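Local coordinates for protein phospholipase C-beta (PLC-beta) (Sepia officinalis, PDB 3QR0) that belongs to the beta family of phospholipases C, combines PH, EF-hand, TIM-barrel and C2 domains in one chain, and binds a calcium ion, at residues A[605-608]-A[609-613]; A[799-802]-A[803-806]; A[572-575]-A[576-579]; A[314-317]-A[318-321]. All coordinates share one frame; numbering follows the deposited sequence.

In the fold
Along the chain the order is interaction 4, interaction 3, interaction 1, interaction 2. Interactions 3 and 1 fall in the Y part of the TIM barrel, with centres about 18 Å apart. Interaction 3 is a turn after strand 569-572, with the Pro573 side chain about 9 Å from the calcium ion. Interaction 1 is helix 605-613, about 7 Å from the centre of the chain's structure, where barrel and C2 domain meet. Interaction 2 runs from helix 793-800 into the loop before helix 808-815 and touches interaction 1 through Ile605 and Asp806. Interaction 4 is the short helix 316-319, about 34 Å from interaction 3 between centres. The late segment 799-806 thus folds back onto much earlier elements.

Interaction 1: residues A[605-608]-A[609-613]; sequences IAMC and VNLGV
Ile605 and Val609 lie side by side on one face of the helix and point the same way. CD1 of Ile605 does the touching, 3.6 Å from CG2 of Val609. The same Val609 CG2 also rests 3.3 Å from Ile605 O, so this branch touches both the tip and the carbonyl of the residue one turn back. The second apolar pair is Met607 with Leu611. The Met607 chain is bent at both chi2 (-50°) and chi3 (-63°). This brings its methyl CE, rather than the sulfur, over the fork of Leu611. CE is 3.7 Å from Leu611 CG and lies almost as near to both CD1 and CD2.

This is one continuous helix, 605-613, in the Y half of the TIM barrel. It packs between barrel and C2 elements. Ile605 and Val609 meet Tyr676 of strand 669-676, and Ile605 and Cys608 meet Arg720 of strand 718-725. Asn610 and Val613 touch Trp589 of helix 586-589.

The backbone supplies four successive bonds from residue i+4 to residue i. Val609 N donates to Ile605 O at 3.0 Å, Asn610 N to Ala606 O at 3.0 Å, and Leu611 N to Met607 O at 3.0 Å. The last of these is almost straight, 175° at the hydrogen. Gly612 N to Cys608 O is longer, at 3.2 Å.

The amide ND2 of Asn610 is satisfied by OD1 of Asn335, beyond the helix. Asn610 CB packs 3.4 Å from Ala606 O.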
# COMPACT_ATOMS: atom_id res chain seq x y z
N ILE A 605 7.35 8.94 6.49
CA ILE A 605 7.03 7.75 7.29
C ILE A 605 5.51 7.52 7.40
O ILE A 605 5.03 6.38 7.27
CB ILE A 605 7.72 7.80 8.69
CG1 ILE A 605 7.41 6.53 9.51
CG2 ILE A 605 7.33 9.07 9.45
CD1 ILE A 605 6.12 6.59 10.31
N ALA A 606 4.75 8.59 7.59
CA ALA A 606 3.30 8.49 7.74
C ALA A 606 2.61 7.84 6.54
O ALA A 606 1.78 6.95 6.71
CB ALA A 606 2.70 9.86 7.99
N MET A 607 2.97 8.27 5.33
CA MET A 607 2.38 7.70 4.12
C MET A 607 2.86 6.27 3.85
O MET A 607 2.08 5.42 3.44
CB MET A 607 2.64 8.58 2.89
CG MET A 607 1.58 9.66 2.66
SD MET A 607 -0.12 9.04 2.68
CE MET A 607 -0.11 7.92 1.29
N CYS A 608 4.14 6.01 4.10
CA CYS A 608 4.69 4.66 4.00
C CYS A 608 3.91 3.66 4.88
O CYS A 608 3.57 2.57 4.42
CB CYS A 608 6.17 4.65 4.39
SG CYS A 608 7.23 5.51 3.21
N VAL A 609 3.62 4.06 6.11
CA VAL A 609 2.87 3.22 7.05
C VAL A 609 1.41 3.08 6.63
O VAL A 609 0.84 1.99 6.68
CB VAL A 609 2.94 3.79 8.49
CG1 VAL A 609 2.00 3.06 9.42
CG2 VAL A 609 4.37 3.72 9.02
N ASN A 610 0.81 4.19 6.22
CA ASN A 610 -0.59 4.20 5.79
C ASN A 610 -0.84 3.22 4.64
O ASN A 610 -1.74 2.39 4.72
CB ASN A 610 -1.00 5.61 5.38
CG ASN A 610 -2.49 5.72 5.11
OD1 ASN A 610 -3.31 5.68 6.04
ND2 ASN A 610 -2.86 5.86 3.84
N LEU A 611 -0.03 3.32 3.59
CA LEU A 611 -0.19 2.44 2.44
C LEU A 611 0.10 0.99 2.80
O LEU A 611 -0.57 0.08 2.32
CB LEU A 611 0.69 2.91 1.28
CG LEU A 611 0.32 4.30 0.75
CD1 LEU A 611 1.32 4.74 -0.30
CD2 LEU A 611 -1.09 4.32 0.21
N GLY A 612 1.08 0.78 3.69
CA GLY A 612 1.38 -0.54 4.21
C GLY A 612 0.23 -1.24 4.91
O GLY A 612 -0.03 -2.42 4.64
N VAL A 613 -0.46 -0.54 5.81
CA VAL A 613 -1.53 -1.17 6.59
C VAL A 613 -2.80 -1.37 5.78
O VAL A 613 -3.49 -2.38 5.94
CB VAL A 613 -1.84 -0.42 7.92
CG1 VAL A 613 -0.56 -0.25 8.77
CG2 VAL A 613 -2.49 0.92 7.67

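Interaction 2: residues A[799-802]-A[803-806]; sequences AALC and AFED
Phe804 lies against Leu801, three residues earlier. Its CB is 3.7 Å from Leu801 O. From CG the ring runs past the same carbonyl: Phe804 CD2 comes within 3.5 Å of Leu801 O, which sits at the ring edge and in the ring plane. One atom further out, Phe804 CE2 meets the methyl CD2 of Leu801 at 3.9 Å, and the two side chains cross at a slant. The Phe804 side chain also packs on Val584, Thr682 and Gln586.

Leu801 O has other partners. Phe804 N gives it a weak hydrogen bond, and a water donates to it at 2.9 Å. That water also donates to Glu805 OE2, 2.6 Å away. The Glu805 chain is bent at chi2 (-64°), which turns the carboxylate back toward this bridge. Glu805 N bonds to Cys802 O at 3.0 Å. Ala803 N makes a weak bond to Ala800 O. Three successive bonds from N of residue i+3 to O of residue i thus cross between the segments.

The segment runs from helix 793-800 towards helix 808-815, which Cys802 and Glu805 touch at Ala811. Leu801 and Phe804 face Ile587 of helix 586-589, and Arg684 takes Phe804 O and pairs with Asp806.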
# COMPACT_ATOMS: atom_id res chain seq x y z
N ALA A 799 4.23 14.68 26.26
CA ALA A 799 5.55 14.04 26.30
C ALA A 799 5.52 12.65 25.68
O ALA A 799 6.43 12.27 24.95
CB ALA A 799 6.07 13.98 27.73
N ALA A 800 4.46 11.89 25.98
CA ALA A 800 4.27 10.56 25.39
C ALA A 800 4.26 10.62 23.87
O ALA A 800 4.79 9.72 23.21
CB ALA A 800 2.97 9.93 25.89
N LEU A 801 3.68 11.68 23.31
CA LEU A 801 3.56 11.82 21.85
C LEU A 801 4.87 12.15 21.15
O LEU A 801 4.94 12.08 19.92
CB LEU A 801 2.50 12.86 21.50
CG LEU A 801 1.06 12.48 21.86
CD1 LEU A 801 0.15 13.67 21.63
CD2 LEU A 801 0.58 11.25 21.07
N CYS A 802 5.91 12.50 21.91
CA CYS A 802 7.25 12.70 21.36
C CYS A 802 7.84 11.43 20.73
O CYS A 802 8.65 11.51 19.82
CB CYS A 802 8.20 13.26 22.42
SG CYS A 802 7.83 14.97 22.92
N ALA A 803 7.41 10.26 21.21
CA ALA A 803 7.87 8.97 20.65
C ALA A 803 7.64 8.83 19.14
O ALA A 803 8.35 8.08 18.48
CB ALA A 803 7.21 7.81 21.38
N PHE A 804 6.64 9.53 18.60
CA PHE A 804 6.33 9.48 17.16
C PHE A 804 7.22 10.34 16.27
O PHE A 804 7.26 10.14 15.05
CB PHE A 804 4.87 9.88 16.94
CG PHE A 804 3.90 8.94 17.55
CD1 PHE A 804 3.54 7.77 16.89
CD2 PHE A 804 3.36 9.19 18.80
CE1 PHE A 804 2.64 6.88 17.46
CE2 PHE A 804 2.45 8.31 19.37
CZ PHE A 804 2.10 7.15 18.71
N GLU A 805 7.93 11.29 16.87
CA GLU A 805 8.71 12.27 16.10
C GLU A 805 9.93 11.62 15.45
O GLU A 805 10.39 10.56 15.89
CB GLU A 805 9.14 13.44 16.98
CG GLU A 805 7.98 14.28 17.52
CD GLU A 805 7.19 14.98 16.43
OE1 GLU A 805 7.80 15.41 15.42
OE2 GLU A 805 5.95 15.11 16.57
N ASP A 806 10.43 12.27 14.41
CA ASP A 806 11.63 11.81 13.70
C ASP A 806 12.87 11.77 14.60
O ASP A 806 13.80 11.01 14.34
CB ASP A 806 11.91 12.69 12.47
CG ASP A 806 10.90 12.47 11.34
OD1 ASP A 806 9.97 11.64 11.47
OD2 ASP A 806 11.05 13.15 10.30
O HOH W 1 4.06 13.70 17.66

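Interaction 3: residues A[572-575]-A[576-579]; sequences YPKG and TRVD
Lys574 lays its aliphatic chain across the hydroxyl of Thr576. CG, CD and CE of Lys574 all pass OG1 of Thr576, and CD is the nearest at 3.2 Å. CG takes the crowded position between backbone N and carbonyl carbon (chi1 61°). This torsion and the extended chain beyond it together carry the three carbons past OG1.

Arg577 runs out beside Lys574. Its chain is extended from CG to NE, and its CD lies 3.8 Å from CB of Pro573. Further out, NE of Arg577 is 4.1 Å from CE of Lys574.

The backbone makes a type I beta turn from Lys574 to Arg577. Arg577 N bonds to Lys574 O at 3.3 Å. Arg577 is itself the centre of an inverse gamma turn, with a weak bond from Val578 N to Thr576 O. The turn follows strand 569-572 of the barrel, and the Pro573 side chain is about 9 Å from the calcium ion.

Lys574 NZ and Arg577 NH2, like charges, are 5.0 Å apart without contact. Glu546 OE1 pairs with Arg577 NE and also accepts Lys574 N. This carboxylate would probably offset part of the positive charge.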
# COMPACT_ATOMS: atom_id res chain seq x y z
N TYR A 572 -7.14 16.27 10.17
CA TYR A 572 -6.32 16.75 9.06
C TYR A 572 -5.17 17.63 9.54
O TYR A 572 -5.26 18.24 10.61
CB TYR A 572 -7.19 17.46 8.01
CG TYR A 572 -7.90 18.68 8.51
CD1 TYR A 572 -7.33 19.94 8.38
CD2 TYR A 572 -9.16 18.59 9.10
CE1 TYR A 572 -7.97 21.07 8.83
CE2 TYR A 572 -9.82 19.73 9.56
CZ TYR A 572 -9.22 20.96 9.42
OH TYR A 572 -9.85 22.11 9.86
N PRO A 573 -4.07 17.68 8.76
CA PRO A 573 -2.88 18.39 9.22
C PRO A 573 -3.07 19.90 9.35
O PRO A 573 -3.81 20.52 8.59
CB PRO A 573 -1.82 18.06 8.16
CG PRO A 573 -2.56 17.56 6.98
CD PRO A 573 -3.83 16.95 7.50
N LYS A 574 -2.40 20.48 10.35
CA LYS A 574 -2.41 21.93 10.57
C LYS A 574 -1.77 22.70 9.42
O LYS A 574 -0.93 22.18 8.68
CB LYS A 574 -1.70 22.27 11.88
CG LYS A 574 -0.23 21.86 11.94
CD LYS A 574 0.37 22.07 13.33
CE LYS A 574 1.70 21.33 13.46
NZ LYS A 574 2.35 21.55 14.78
N GLY A 575 -2.15 23.97 9.29
CA GLY A 575 -1.69 24.83 8.21
C GLY A 575 -0.20 25.13 8.17
O GLY A 575 0.33 25.50 7.11
N THR A 576 0.50 24.97 9.30
CA THR A 576 1.94 25.23 9.35
C THR A 576 2.78 24.18 8.62
O THR A 576 3.95 24.43 8.32
CB THR A 576 2.47 25.33 10.81
OG1 THR A 576 2.03 24.20 11.56
CG2 THR A 576 1.97 26.60 11.47
N ARG A 577 2.19 23.02 8.33
CA ARG A 577 2.87 21.99 7.54
C ARG A 577 2.79 22.33 6.05
O ARG A 577 2.24 21.58 5.25
CB ARG A 577 2.26 20.61 7.79
CG ARG A 577 2.39 20.11 9.21
CD ARG A 577 1.66 18.78 9.38
NE ARG A 577 1.75 18.26 10.75
CZ ARG A 577 2.78 17.58 11.24
NH1 ARG A 577 3.86 17.32 10.51
NH2 ARG A 577 2.74 17.17 12.50
N VAL A 578 3.36 23.48 5.70
CA VAL A 578 3.27 24.01 4.34
C VAL A 578 3.97 23.13 3.29
O VAL A 578 3.62 23.19 2.11
CB VAL A 578 3.81 25.47 4.27
CG1 VAL A 578 2.96 26.40 5.12
CG2 VAL A 578 5.29 25.54 4.68
N ASP A 579 4.92 22.30 3.74
CA ASP A 579 5.63 21.37 2.84
C ASP A 579 4.90 20.04 2.63
O ASP A 579 5.44 19.12 2.00
CB ASP A 579 7.06 21.12 3.35
CG ASP A 579 7.11 20.46 4.73
OD1 ASP A 579 6.08 20.39 5.45
OD2 ASP A 579 8.22 20.01 5.11

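Interaction 4: residues A[314-317]-A[318-321]; sequences TPMH and RLDL
Arg318 folds its CG over the imidazole of His317, within the single-turn helix 316-319. Pro315 holds the N-cap position of this helix. The Arg318 CG to His317 ring centroid distance is 4.1 Å, 27° off the ring normal, a CH-pi contact. The ring of His317 reaches this place because its CG sits between backbone N and carbonyl carbon (chi1 71°). The guanidinium stands nearly at right angles to the ring, with planes 82° apart, so the two flat groups do not stack. Outside the helix the His317 ring also meets that of Phe268.

Leu319 turns to the other side. Its CD2 touches two neighbours, 3.8 Å from Met316 SD and 3.9 Å from Thr314 CG2. Leu144 and Leu145 of helix 144-147 pack on Leu319 and Met316 respectively. Thr314 turns its OG1 to Asn148.

Pro315 O receives two backbone donors: Leu319 N at 3.0 Å, in the carbonyl plane, and Arg318 N at 3.0 Å, through a weak, bent bond. Asp320 N closes the turn on Met316 O at 3.0 Å, and Asp320 is the first residue to leave helical geometry. A water donates to His317 O at 3.0 Å and, weakly, to Asp320 OD2 at 3.5 Å.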
# COMPACT_ATOMS: atom_id res chain seq x y z
N THR A 314 3.22 -12.95 4.46
CA THR A 314 1.90 -12.32 4.43
C THR A 314 0.80 -13.29 4.86
O THR A 314 0.66 -14.36 4.27
CB THR A 314 1.58 -11.79 3.02
OG1 THR A 314 2.60 -10.88 2.60
CG2 THR A 314 0.22 -11.09 2.99
N PRO A 315 0.02 -12.92 5.91
CA PRO A 315 -1.13 -13.74 6.33
C PRO A 315 -2.27 -13.61 5.33
O PRO A 315 -2.90 -12.56 5.23
CB PRO A 315 -1.51 -13.17 7.69
CG PRO A 315 -0.93 -11.79 7.72
CD PRO A 315 0.23 -11.76 6.79
N MET A 316 -2.52 -14.68 4.58
CA MET A 316 -3.46 -14.63 3.46
C MET A 316 -4.89 -14.33 3.91
O MET A 316 -5.61 -13.63 3.20
CB MET A 316 -3.39 -15.92 2.64
CG MET A 316 -2.09 -16.06 1.85
SD MET A 316 -1.89 -14.75 0.60
CE MET A 316 -0.10 -14.70 0.42
N HIS A 317 -5.28 -14.82 5.08
CA HIS A 317 -6.62 -14.55 5.62
C HIS A 317 -6.84 -13.05 5.92
O HIS A 317 -7.97 -12.57 5.89
CB HIS A 317 -6.92 -15.42 6.86
CG HIS A 317 -6.15 -15.03 8.09
ND1 HIS A 317 -4.83 -15.39 8.28
CD2 HIS A 317 -6.50 -14.31 9.18
CE1 HIS A 317 -4.41 -14.91 9.44
NE2 HIS A 317 -5.40 -14.25 10.00
N ARG A 318 -5.75 -12.33 6.19
CA ARG A 318 -5.81 -10.87 6.39
C ARG A 318 -5.69 -10.10 5.08
O ARG A 318 -6.31 -9.05 4.93
CB ARG A 318 -4.72 -10.40 7.35
CG ARG A 318 -4.97 -10.76 8.81
CD ARG A 318 -4.23 -9.80 9.76
NE ARG A 318 -4.77 -8.43 9.73
CZ ARG A 318 -4.15 -7.34 9.24
NH1 ARG A 318 -2.93 -7.41 8.70
NH2 ARG A 318 -4.76 -6.16 9.29
N LEU A 319 -4.88 -10.60 4.15
CA LEU A 319 -4.69 -9.95 2.85
C LEU A 319 -5.99 -9.96 2.06
O LEU A 319 -6.36 -8.96 1.45
CB LEU A 319 -3.59 -10.67 2.05
CG LEU A 319 -3.24 -10.09 0.67
CD1 LEU A 319 -2.66 -8.69 0.80
CD2 LEU A 319 -2.28 -11.00 -0.06
N ASP A 320 -6.67 -11.10 2.08
CA ASP A 320 -7.98 -11.27 1.45
C ASP A 320 -8.99 -10.32 2.10
O ASP A 320 -8.80 -9.88 3.23
CB ASP A 320 -8.43 -12.73 1.62
CG ASP A 320 -9.66 -13.08 0.78
OD1 ASP A 320 -9.78 -12.59 -0.36
OD2 ASP A 320 -10.50 -13.86 1.27
N LEU A 321 -10.06 -10.00 1.38
CA LEU A 321 -11.10 -9.14 1.93
C LEU A 321 -11.99 -9.99 2.84
O LEU A 321 -13.11 -10.36 2.49
CB LEU A 321 -11.90 -8.46 0.81
CG LEU A 321 -12.49 -7.10 1.16
CD1 LEU A 321 -12.92 -6.36 -0.09
CD2 LEU A 321 -13.64 -7.24 2.13
O HOH W 2 -10.11 -14.23 4.69